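Carboxylesterase (Uncultured bacterium, PDB 5GMX) hydrolyses carboxylic esters as a family VIII carboxylesterase of the beta-lactamase clan and also shows hydrolytic activity toward oxyimino cephalosporins. Local coordinates at residues Ala77-Val80 with Val81-Ala85; Val163-Gly166 with His167-Glu171; Asn254-Ala257 with Trp258-Glu262. All coordinates share one frame; numbering follows the deposited sequence.

Contact 1: Ala77-Val80 with Val81-Ala85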
ATOM      1  N   ALA A  77      -2.222  -4.483  -2.366  1.00 14.45           N
ATOM      2  CA  ALA A  77      -2.957  -4.958  -3.535  1.00 16.20           C
ATOM      3  C   ALA A  77      -1.983  -5.676  -4.449  1.00 17.68           C
ATOM      4  O   ALA A  77      -2.298  -6.737  -5.003  1.00 14.91           O
ATOM      5  CB  ALA A  77      -3.658  -3.807  -4.271  1.00 18.05           C
ATOM      6  N   ALA A  78      -0.774  -5.120  -4.561  1.00 16.88           N
ATOM      7  CA  ALA A  78       0.193  -5.687  -5.488  1.00 17.12           C
ATOM      8  C   ALA A  78       0.549  -7.092  -5.011  1.00 17.29           C
ATOM      9  O   ALA A  78       0.768  -8.007  -5.823  1.00 17.34           O
ATOM     10  CB  ALA A  78       1.439  -4.805  -5.605  1.00 14.55           C
ATOM     11  N   THR A  79       0.561  -7.274  -3.688  1.00 13.97           N
ATOM     12  CA  THR A  79       0.963  -8.562  -3.149  1.00 16.70           C
ATOM     13  C   THR A  79      -0.044  -9.623  -3.578  1.00 14.91           C
ATOM     14  O   THR A  79       0.350 -10.726  -3.968  1.00 16.48           O
ATOM     15  CB  THR A  79       1.109  -8.517  -1.627  1.00 16.38           C
ATOM     16  OG1 THR A  79       2.154  -7.597  -1.303  1.00 17.64           O
ATOM     17  CG2 THR A  79       1.491  -9.881  -1.093  1.00 19.63           C
ATOM     18  N   VAL A  80      -1.329  -9.264  -3.582  1.00 16.28           N
ATOM     19  CA  VAL A  80      -2.353 -10.212  -4.015  1.00 17.04           C
ATOM     20  C   VAL A  80      -2.028 -10.692  -5.429  1.00 13.85           C
ATOM     21  O   VAL A  80      -2.004 -11.904  -5.692  1.00 14.83           O
ATOM     22  CB  VAL A  80      -3.770  -9.609  -3.991  1.00 18.12           C
ATOM     23  CG1 VAL A  80      -4.767 -10.589  -4.605  1.00 14.84           C
ATOM     24  CG2 VAL A  80      -4.177  -9.284  -2.570  1.00 15.30           C
ATOM     25  N   VAL A  81      -1.715  -9.749  -6.323  1.00 17.11           N
ATOM     26  CA  VAL A  81      -1.492 -10.134  -7.719  1.00 12.82           C
ATOM     27  C   VAL A  81      -0.291 -11.047  -7.774  1.00 13.94           C
ATOM     28  O   VAL A  81      -0.320 -12.102  -8.429  1.00 18.76           O
ATOM     29  CB  VAL A  81      -1.284  -8.917  -8.649  1.00 15.28           C
ATOM     30  CG1 VAL A  81      -0.855  -9.388 -10.040  1.00 10.04           C
ATOM     31  CG2 VAL A  81      -2.570  -8.102  -8.741  1.00 18.30           C
ATOM     32  N   GLY A  82       0.732 -10.672  -7.009  1.00 12.30           N
ATOM     33  CA  GLY A  82       1.948 -11.444  -6.951  1.00 13.58           C
ATOM     34  C   GLY A  82       1.685 -12.869  -6.522  1.00 14.46           C
ATOM     35  O   GLY A  82       2.214 -13.816  -7.120  1.00 13.35           O
ATOM     36  N   VAL A  83       0.841 -13.028  -5.503  1.00 12.69           N
ATOM     37  CA  VAL A  83       0.576 -14.361  -4.978  1.00 14.95           C
ATOM     38  C   VAL A  83      -0.134 -15.144  -6.064  1.00 16.63           C
ATOM     39  O   VAL A  83       0.212 -16.305  -6.340  1.00 15.81           O
ATOM     40  CB  VAL A  83      -0.258 -14.324  -3.678  1.00 17.43           C
ATOM     41  CG1 VAL A  83      -0.772 -15.719  -3.315  1.00 19.49           C
ATOM     42  CG2 VAL A  83       0.574 -13.721  -2.539  1.00 14.86           C
ATOM     43  N   LEU A  84      -1.091 -14.489  -6.722  1.00 10.60           N
ATOM     44  CA  LEU A  84      -1.856 -15.181  -7.748  1.00 15.68           C
ATOM     45  C   LEU A  84      -0.957 -15.493  -8.932  1.00 18.71           C
ATOM     46  O   LEU A  84      -1.155 -16.507  -9.600  1.00 16.35           O
ATOM     47  CB  LEU A  84      -3.068 -14.353  -8.198  1.00 18.29           C
ATOM     48  CG  LEU A  84      -4.181 -14.210  -7.152  1.00 21.43           C
ATOM     49  CD1 LEU A  84      -5.238 -13.234  -7.640  1.00 18.71           C
ATOM     50  CD2 LEU A  84      -4.804 -15.564  -6.826  1.00 17.78           C
ATOM     51  N   ALA A  85       0.048 -14.647  -9.178  1.00 15.48           N
ATOM     52  CA  ALA A  85       0.929 -14.930 -10.296  1.00 13.49           C
ATOM     53  C   ALA A  85       1.785 -16.132  -9.925  1.00 18.75           C
ATOM     54  O   ALA A  85       2.082 -16.984 -10.767  1.00 14.17           O
ATOM     55  CB  ALA A  85       1.787 -13.727 -10.641  1.00 15.16           C
TER

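Contact 2: Val163-Gly166 with His167-Glu171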
ATOM      1  N   VAL A 163      -5.722   6.704  -7.450  1.00 22.73           N
ATOM      2  CA  VAL A 163      -6.839   6.173  -6.679  1.00 20.82           C
ATOM      3  C   VAL A 163      -7.327   4.852  -7.266  1.00 20.84           C
ATOM      4  O   VAL A 163      -7.660   3.925  -6.527  1.00 22.11           O
ATOM      5  CB  VAL A 163      -8.011   7.177  -6.603  1.00 25.68           C
ATOM      6  CG1 VAL A 163      -9.177   6.582  -5.810  1.00 23.31           C
ATOM      7  CG2 VAL A 163      -7.548   8.498  -5.976  1.00 30.62           C
ATOM      8  N   VAL A 164      -7.367   4.768  -8.591  1.00 22.80           N
ATOM      9  CA  VAL A 164      -7.995   3.635  -9.264  1.00 19.53           C
ATOM     10  C   VAL A 164      -7.084   2.413  -9.427  1.00 17.35           C
ATOM     11  O   VAL A 164      -7.535   1.378  -9.917  1.00 21.34           O
ATOM     12  CB  VAL A 164      -8.523   4.049 -10.666  1.00 21.93           C
ATOM     13  CG1 VAL A 164      -9.494   5.216 -10.547  1.00 12.26           C
ATOM     14  CG2 VAL A 164      -7.378   4.403 -11.597  1.00 15.02           C
ATOM     15  N   PHE A 165      -5.817   2.519  -9.025  1.00 20.37           N
ATOM     16  CA  PHE A 165      -4.873   1.383  -9.127  1.00 18.47           C
ATOM     17  C   PHE A 165      -5.440   0.106  -8.497  1.00 15.20           C
ATOM     18  O   PHE A 165      -5.339  -0.988  -9.067  1.00 18.99           O
ATOM     19  CB  PHE A 165      -3.530   1.735  -8.468  1.00 17.51           C
ATOM     20  CG  PHE A 165      -2.543   0.587  -8.408  1.00 16.27           C
ATOM     21  CD1 PHE A 165      -1.708   0.322  -9.477  1.00 20.47           C
ATOM     22  CD2 PHE A 165      -2.425  -0.196  -7.270  1.00 18.34           C
ATOM     23  CE1 PHE A 165      -0.795  -0.722  -9.425  1.00 13.63           C
ATOM     24  CE2 PHE A 165      -1.513  -1.238  -7.213  1.00 22.24           C
ATOM     25  CZ  PHE A 165      -0.695  -1.497  -8.293  1.00 19.58           C
ATOM     26  N   GLY A 166      -6.029   0.262  -7.313  1.00 17.14           N
ATOM     27  CA  GLY A 166      -6.585  -0.850  -6.571  1.00 17.08           C
ATOM     28  C   GLY A 166      -7.709  -1.545  -7.311  1.00 20.55           C
ATOM     29  O   GLY A 166      -7.834  -2.769  -7.253  1.00 16.09           O
ATOM     30  N   HIS A 167      -8.518  -0.766  -8.028  1.00 15.53           N
ATOM     31  CA  HIS A 167      -9.619  -1.324  -8.802  1.00 13.53           C
ATOM     32  C   HIS A 167      -9.158  -2.126 -10.021  1.00 23.02           C
ATOM     33  O   HIS A 167      -9.705  -3.193 -10.296  1.00 21.05           O
ATOM     34  CB  HIS A 167     -10.567  -0.216  -9.264  1.00 19.17           C
ATOM     35  CG  HIS A 167     -11.541   0.214  -8.211  1.00 21.61           C
ATOM     36  ND1 HIS A 167     -11.214   1.110  -7.218  1.00 22.94           N
ATOM     37  CD2 HIS A 167     -12.825  -0.151  -7.983  1.00 21.46           C
ATOM     38  CE1 HIS A 167     -12.259   1.294  -6.430  1.00 22.87           C
ATOM     39  NE2 HIS A 167     -13.249   0.537  -6.869  1.00 22.23           N
ATOM     40  N   ILE A 168      -8.181  -1.618 -10.769  1.00 18.48           N
ATOM     41  CA  ILE A 168      -7.762  -2.321 -11.980  1.00 21.27           C
ATOM     42  C   ILE A 168      -6.916  -3.556 -11.629  1.00 17.37           C
ATOM     43  O   ILE A 168      -7.135  -4.665 -12.177  1.00 18.36           O
ATOM     44  CB  ILE A 168      -7.007  -1.382 -12.956  1.00 18.86           C
ATOM     45  CG1 ILE A 168      -5.820  -0.706 -12.271  1.00 23.88           C
ATOM     46  CG2 ILE A 168      -7.956  -0.321 -13.500  1.00 20.21           C
ATOM     47  CD1 ILE A 168      -5.151   0.372 -13.119  1.00 28.06           C
ATOM     48  N   ALA A 169      -5.975  -3.375 -10.700  1.00 15.90           N
ATOM     49  CA  ALA A 169      -5.184  -4.504 -10.209  1.00 24.10           C
ATOM     50  C   ALA A 169      -6.108  -5.570  -9.615  1.00 16.87           C
ATOM     51  O   ALA A 169      -6.050  -6.768  -9.963  1.00 17.31           O
ATOM     52  CB  ALA A 169      -4.173  -4.031  -9.165  1.00 20.84           C
ATOM     53  N   GLY A 170      -6.998  -5.097  -8.752  1.00 17.04           N
ATOM     54  CA  GLY A 170      -7.935  -5.947  -8.045  1.00 21.45           C
ATOM     55  C   GLY A 170      -8.885  -6.679  -8.970  1.00 18.85           C
ATOM     56  O   GLY A 170      -9.248  -7.821  -8.708  1.00 17.00           O
ATOM     57  N   GLU A 171      -9.304  -6.024 -10.048  1.00 16.70           N
ATOM     58  CA  GLU A 171     -10.238  -6.651 -10.966  1.00 16.36           C
ATOM     59  C   GLU A 171      -9.538  -7.752 -11.745  1.00 17.94           C
ATOM     60  O   GLU A 171     -10.147  -8.783 -12.052  1.00 15.63           O
ATOM     61  CB  GLU A 171     -10.872  -5.632 -11.912  1.00 15.40           C
ATOM     62  CG  GLU A 171     -11.914  -6.223 -12.865  1.00 21.63           C
ATOM     63  CD  GLU A 171     -13.119  -6.869 -12.165  1.00 22.16           C
ATOM     64  OE1 GLU A 171     -13.244  -6.783 -10.922  1.00 19.87           O
ATOM     65  OE2 GLU A 171     -13.951  -7.476 -12.873  1.00 24.43           O
TER
HETATM   66  O   HOH W   1      -8.676   1.754  -5.902  1.00 16.35           O

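Contact 3: Asn254-Ala257 with Trp258-Glu262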
ATOM      1  N   ASN A 254     -12.257   9.605   7.822  1.00 24.62           N
ATOM      2  CA  ASN A 254     -13.073   9.601   9.033  1.00 24.92           C
ATOM      3  C   ASN A 254     -14.541   9.287   8.750  1.00 24.68           C
ATOM      4  O   ASN A 254     -15.388   9.359   9.639  1.00 26.44           O
ATOM      5  CB  ASN A 254     -12.954  10.950   9.746  1.00 24.63           C
ATOM      6  CG  ASN A 254     -11.519  11.271  10.165  1.00 26.77           C
ATOM      7  OD1 ASN A 254     -10.752  10.386  10.555  1.00 27.44           O
ATOM      8  ND2 ASN A 254     -11.154  12.540  10.077  1.00 24.23           N
ATOM      9  N   ASP A 255     -14.831   8.922   7.507  1.00 22.61           N
ATOM     10  CA  ASP A 255     -16.181   8.570   7.096  1.00 19.34           C
ATOM     11  C   ASP A 255     -16.319   7.059   7.026  1.00 20.13           C
ATOM     12  O   ASP A 255     -15.484   6.383   6.427  1.00 22.23           O
ATOM     13  CB  ASP A 255     -16.509   9.237   5.754  1.00 23.27           C
ATOM     14  CG  ASP A 255     -17.873   8.847   5.210  1.00 27.69           C
ATOM     15  OD1 ASP A 255     -18.869   9.545   5.498  1.00 32.00           O
ATOM     16  OD2 ASP A 255     -17.948   7.834   4.485  1.00 35.47           O
ATOM     17  N   ARG A 256     -17.352   6.532   7.679  1.00 19.31           N
ATOM     18  CA  ARG A 256     -17.545   5.088   7.789  1.00 21.96           C
ATOM     19  C   ARG A 256     -17.755   4.431   6.430  1.00 21.98           C
ATOM     20  O   ARG A 256     -17.269   3.327   6.203  1.00 20.39           O
ATOM     21  CB  ARG A 256     -18.723   4.767   8.726  1.00 18.34           C
ATOM     22  CG  ARG A 256     -19.225   3.320   8.669  1.00 19.23           C
ATOM     23  CD  ARG A 256     -18.179   2.283   9.119  1.00 17.68           C
ATOM     24  NE  ARG A 256     -18.580   0.926   8.740  1.00 21.14           N
ATOM     25  CZ  ARG A 256     -17.751  -0.114   8.647  1.00 23.54           C
ATOM     26  NH1 ARG A 256     -16.455   0.029   8.900  1.00 20.63           N
ATOM     27  NH2 ARG A 256     -18.217  -1.298   8.276  1.00 18.34           N
ATOM     28  N   ALA A 257     -18.471   5.101   5.529  1.00 20.13           N
ATOM     29  CA  ALA A 257     -18.748   4.524   4.212  1.00 22.98           C
ATOM     30  C   ALA A 257     -17.449   4.288   3.445  1.00 19.01           C
ATOM     31  O   ALA A 257     -17.303   3.292   2.736  1.00 18.12           O
ATOM     32  CB  ALA A 257     -19.692   5.425   3.411  1.00 17.25           C
ATOM     33  N   TRP A 258     -16.502   5.201   3.611  1.00 19.18           N
ATOM     34  CA  TRP A 258     -15.186   5.056   2.996  1.00 21.34           C
ATOM     35  C   TRP A 258     -14.481   3.809   3.541  1.00 19.32           C
ATOM     36  O   TRP A 258     -14.054   2.941   2.779  1.00 15.75           O
ATOM     37  CB  TRP A 258     -14.358   6.323   3.243  1.00 16.64           C
ATOM     38  CG  TRP A 258     -12.887   6.227   2.931  1.00 17.14           C
ATOM     39  CD1 TRP A 258     -11.884   5.928   3.809  1.00 16.49           C
ATOM     40  CD2 TRP A 258     -12.250   6.480   1.667  1.00 16.96           C
ATOM     41  NE1 TRP A 258     -10.667   5.960   3.169  1.00 16.88           N
ATOM     42  CE2 TRP A 258     -10.864   6.299   1.854  1.00 16.55           C
ATOM     43  CE3 TRP A 258     -12.718   6.830   0.394  1.00 22.09           C
ATOM     44  CZ2 TRP A 258      -9.943   6.453   0.820  1.00 18.04           C
ATOM     45  CZ3 TRP A 258     -11.801   6.985  -0.635  1.00 15.31           C
ATOM     46  CH2 TRP A 258     -10.428   6.801  -0.412  1.00 19.06           C
ATOM     47  N   ARG A 259     -14.408   3.698   4.862  1.00 16.18           N
ATOM     48  CA  ARG A 259     -13.756   2.553   5.490  1.00 19.06           C
ATOM     49  C   ARG A 259     -14.437   1.217   5.157  1.00 16.26           C
ATOM     50  O   ARG A 259     -13.776   0.189   5.056  1.00 16.70           O
ATOM     51  CB  ARG A 259     -13.710   2.747   7.007  1.00 15.19           C
ATOM     52  CG  ARG A 259     -12.955   3.992   7.416  1.00 14.94           C
ATOM     53  CD  ARG A 259     -12.694   4.035   8.911  1.00 20.51           C
ATOM     54  NE  ARG A 259     -13.922   4.070   9.690  1.00 18.59           N
ATOM     55  CZ  ARG A 259     -14.534   5.188  10.056  1.00 24.75           C
ATOM     56  NH1 ARG A 259     -14.030   6.362   9.700  1.00 25.44           N
ATOM     57  NH2 ARG A 259     -15.654   5.135  10.765  1.00 24.29           N
ATOM     58  N   ALA A 260     -15.752   1.236   4.981  1.00 15.59           N
ATOM     59  CA  ALA A 260     -16.507   0.008   4.742  1.00 17.42           C
ATOM     60  C   ALA A 260     -16.309  -0.504   3.318  1.00 19.69           C
ATOM     61  O   ALA A 260     -16.424  -1.703   3.060  1.00 20.42           O
ATOM     62  CB  ALA A 260     -18.004   0.231   5.023  1.00 18.36           C
ATOM     63  N   ALA A 261     -16.015   0.410   2.399  1.00 18.39           N
ATOM     64  CA  ALA A 261     -15.895   0.078   0.982  1.00 19.33           C
ATOM     65  C   ALA A 261     -14.580  -0.614   0.661  1.00 17.70           C
ATOM     66  O   ALA A 261     -13.730  -0.775   1.521  1.00 17.26           O
ATOM     67  CB  ALA A 261     -16.036   1.343   0.134  1.00 18.42           C
ATOM     68  N   GLU A 262     -14.407  -1.017  -0.589  1.00 18.73           N
ATOM     69  CA  GLU A 262     -13.103  -1.494  -1.022  1.00 18.64           C
ATOM     70  C   GLU A 262     -12.525  -0.538  -2.063  1.00 18.28           C
ATOM     71  O   GLU A 262     -12.970  -0.494  -3.204  1.00 19.09           O
ATOM     72  CB  GLU A 262     -13.186  -2.922  -1.555  1.00 18.91           C
ATOM     73  CG  GLU A 262     -13.518  -3.910  -0.454  1.00 18.11           C
ATOM     74  CD  GLU A 262     -13.243  -5.347  -0.838  1.00 20.78           C
ATOM     75  OE1 GLU A 262     -13.593  -6.247  -0.035  1.00 26.18           O
ATOM     76  OE2 GLU A 262     -12.652  -5.577  -1.916  1.00 19.66           O
TER
HETATM   77  O   HOH W   2     -17.294   7.700  11.677  1.00 30.46           O

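Contact 1: Ala77-Val80 with Val81-Ala85
Thr79 O accepts from Val83 N at 2.8 Å, the shortest of the four i to i+4 bonds that join 77-80 to 81-85. The same oxygen also touches the side chain of its donor: Val83 CG2 packs against Thr79 O at 3.3 Å. A first torsion of 168° at Val83 explains this, since it turns CG1 away from the backbone N and leaves CG2 beside that N, facing the preceding turn, where Thr79 O lies. The neighbouring bonds keep the alpha-helical pattern. Gly82 N reaches Ala78 O at 2.9 Å, and Leu84 N reaches Val80 O at 2.9 Å with an N-H...O angle of 162°. The bond from Val81 N to Ala77 O is weak.

Among the side chains, Val80 and Leu84 run next to each other and point the same way, one turn apart, and Val80 CG1 meets Leu84 CD1 at 4.1 Å. Leu84 CG also rests against Val80 O at 3.5 Å, so Leu84 meets this oxygen with both its amide and its side chain. Thr79 turns its hydroxyl back along the helix, where OG1 is hydrogen-bonded to Gly75 O; its methyl CG2 remains for packing, 4.2 Å from Val83 CG2.

All the residues that touch here are buried within helix 72-86. Ser71, immediately before this helix, and Lys74 on its first turn form an apparent SxxK motif, as in serine beta-lactamases. Val80 and Leu84 both pack on Ala173 of helix 165-175 and on helix 183-192, through Leu183 and Phe187 for Val80 and Lys190 for Leu84, while Ala78 and Thr79 lean on Phe324.

Contact 2: Val163-Gly166 with His167-Glu171
Val164 O accepts from both His167 N and Ile168 N at the start of helix 165-175, a helix of the beta-lactamase-like fold that is buried where these residues touch and follows the pocket residues Tyr160 and Ala162. The two backbone bonds differ in quality: Ile168 N lies 3.2 Å from Val164 O with an N-H...O angle of 159°, whereas the His167 N bond is bent and weak. Ala169 N then bonds to Phe165 O at 3.0 Å, and Gly170 N to Gly166 O at 2.9 Å.

Apolar packing centres on Phe165. Ala169 CB sits over one face of its ring, toward the rim, with Phe165 CE2 as the nearest ring atom at 4.3 Å. The ring also meets that of His119, their planes about 20° apart, and packs on Leu117, which Ala169 touches as well. Ile168 takes the less usual first torsion of 55°, placing CG1 between its backbone N and carbonyl carbon; from there CG1 presses on Phe165 O at 3.3 Å. Leu116 and Leu145 pack against this isoleucine from helices 113-117 and 138-146.

Charged and aromatic groups tie this side of the helix to Trp138, whose ring stacks on His167 and whose NE1 is hydrogen-bonded to Glu171 OE1. Glu171 also forms salt bridges to Arg174 and Arg175, which would be expected to favour its ionised form.

Water adds a final link between the entry loop and the first turn. A single molecule donates to Val163 O at an unusually short distance, accepts weakly from His167 N, and is hydrogen-bonded to His167 ND1, with 2.9 Å between ND1 and the water oxygen.

Contact 3: Asn254-Ala257 with Trp258-Glu262
An N-capped short helix, 256-260, brings Asp255 against Trp258: Asp255 is the N-cap residue, and its OD2 accepts from Trp258 N at 3.1 Å. The oxygen uses its anti lone pair, the one away from OD1, and the N-H...O angle is 147°. A first torsion of 176° points Asp255 CG away from its own backbone N and beside the carbonyl carbon, which puts OD2 within reach of Trp258 N in the first turn. Arg259 N bonds to Asp255 O at 3.3 Å. Ala260 N continues the pattern with a 2.9 Å bond to Arg256 O.

Two arginines cross at about a right angle on one flank of this single-turn helix of the beta-lactamase-like fold. Arg256 lays one guanidinium face over Ala260, whose CB lies 3.5 Å above the plane. Arg259 bends at chi3 (-62°) and folds back to the start of the helix, so that Asp255 O and Arg256 CA lie over one face of its guanidinium. Both groups share Asp210, Arg256 through NH1 and Arg259 through NH2, so the aspartate probably offsets their like charges. Arg259 NH1 also bonds to Ala253 O, and a water accepts from Arg259 NH2 at 3.2 Å while donating to Asn254 O.

Trp258 leads its indole away from the turn toward Leu135, Tyr136 and Leu248, and its NE1 is hydrogen-bonded to Asn68 OD1.

Overall arrangement
Contact 2 lies between the other two. It touches contact 1 through Val81 CG2, 3.9 Å from Ala169 O, and contact 3 through His167 CE1, 3.8 Å from Glu262 O. Contacts 1 and 3 do not meet, their nearest atoms being about 9 Å apart and their centres 23 Å. They lie at increasing distance from the bound phenylmethanesulfonic acid: the Trp258 side chain comes to about 7 Å, that of Phe165 to about 9 Å and that of Ala77 to about 12 Å. None of the three contributes a residue to the ligand pocket; Trp258 and Val163 instead both pack on the pocket residue Leu248, so contacts 2 and 3 share this second-shell link.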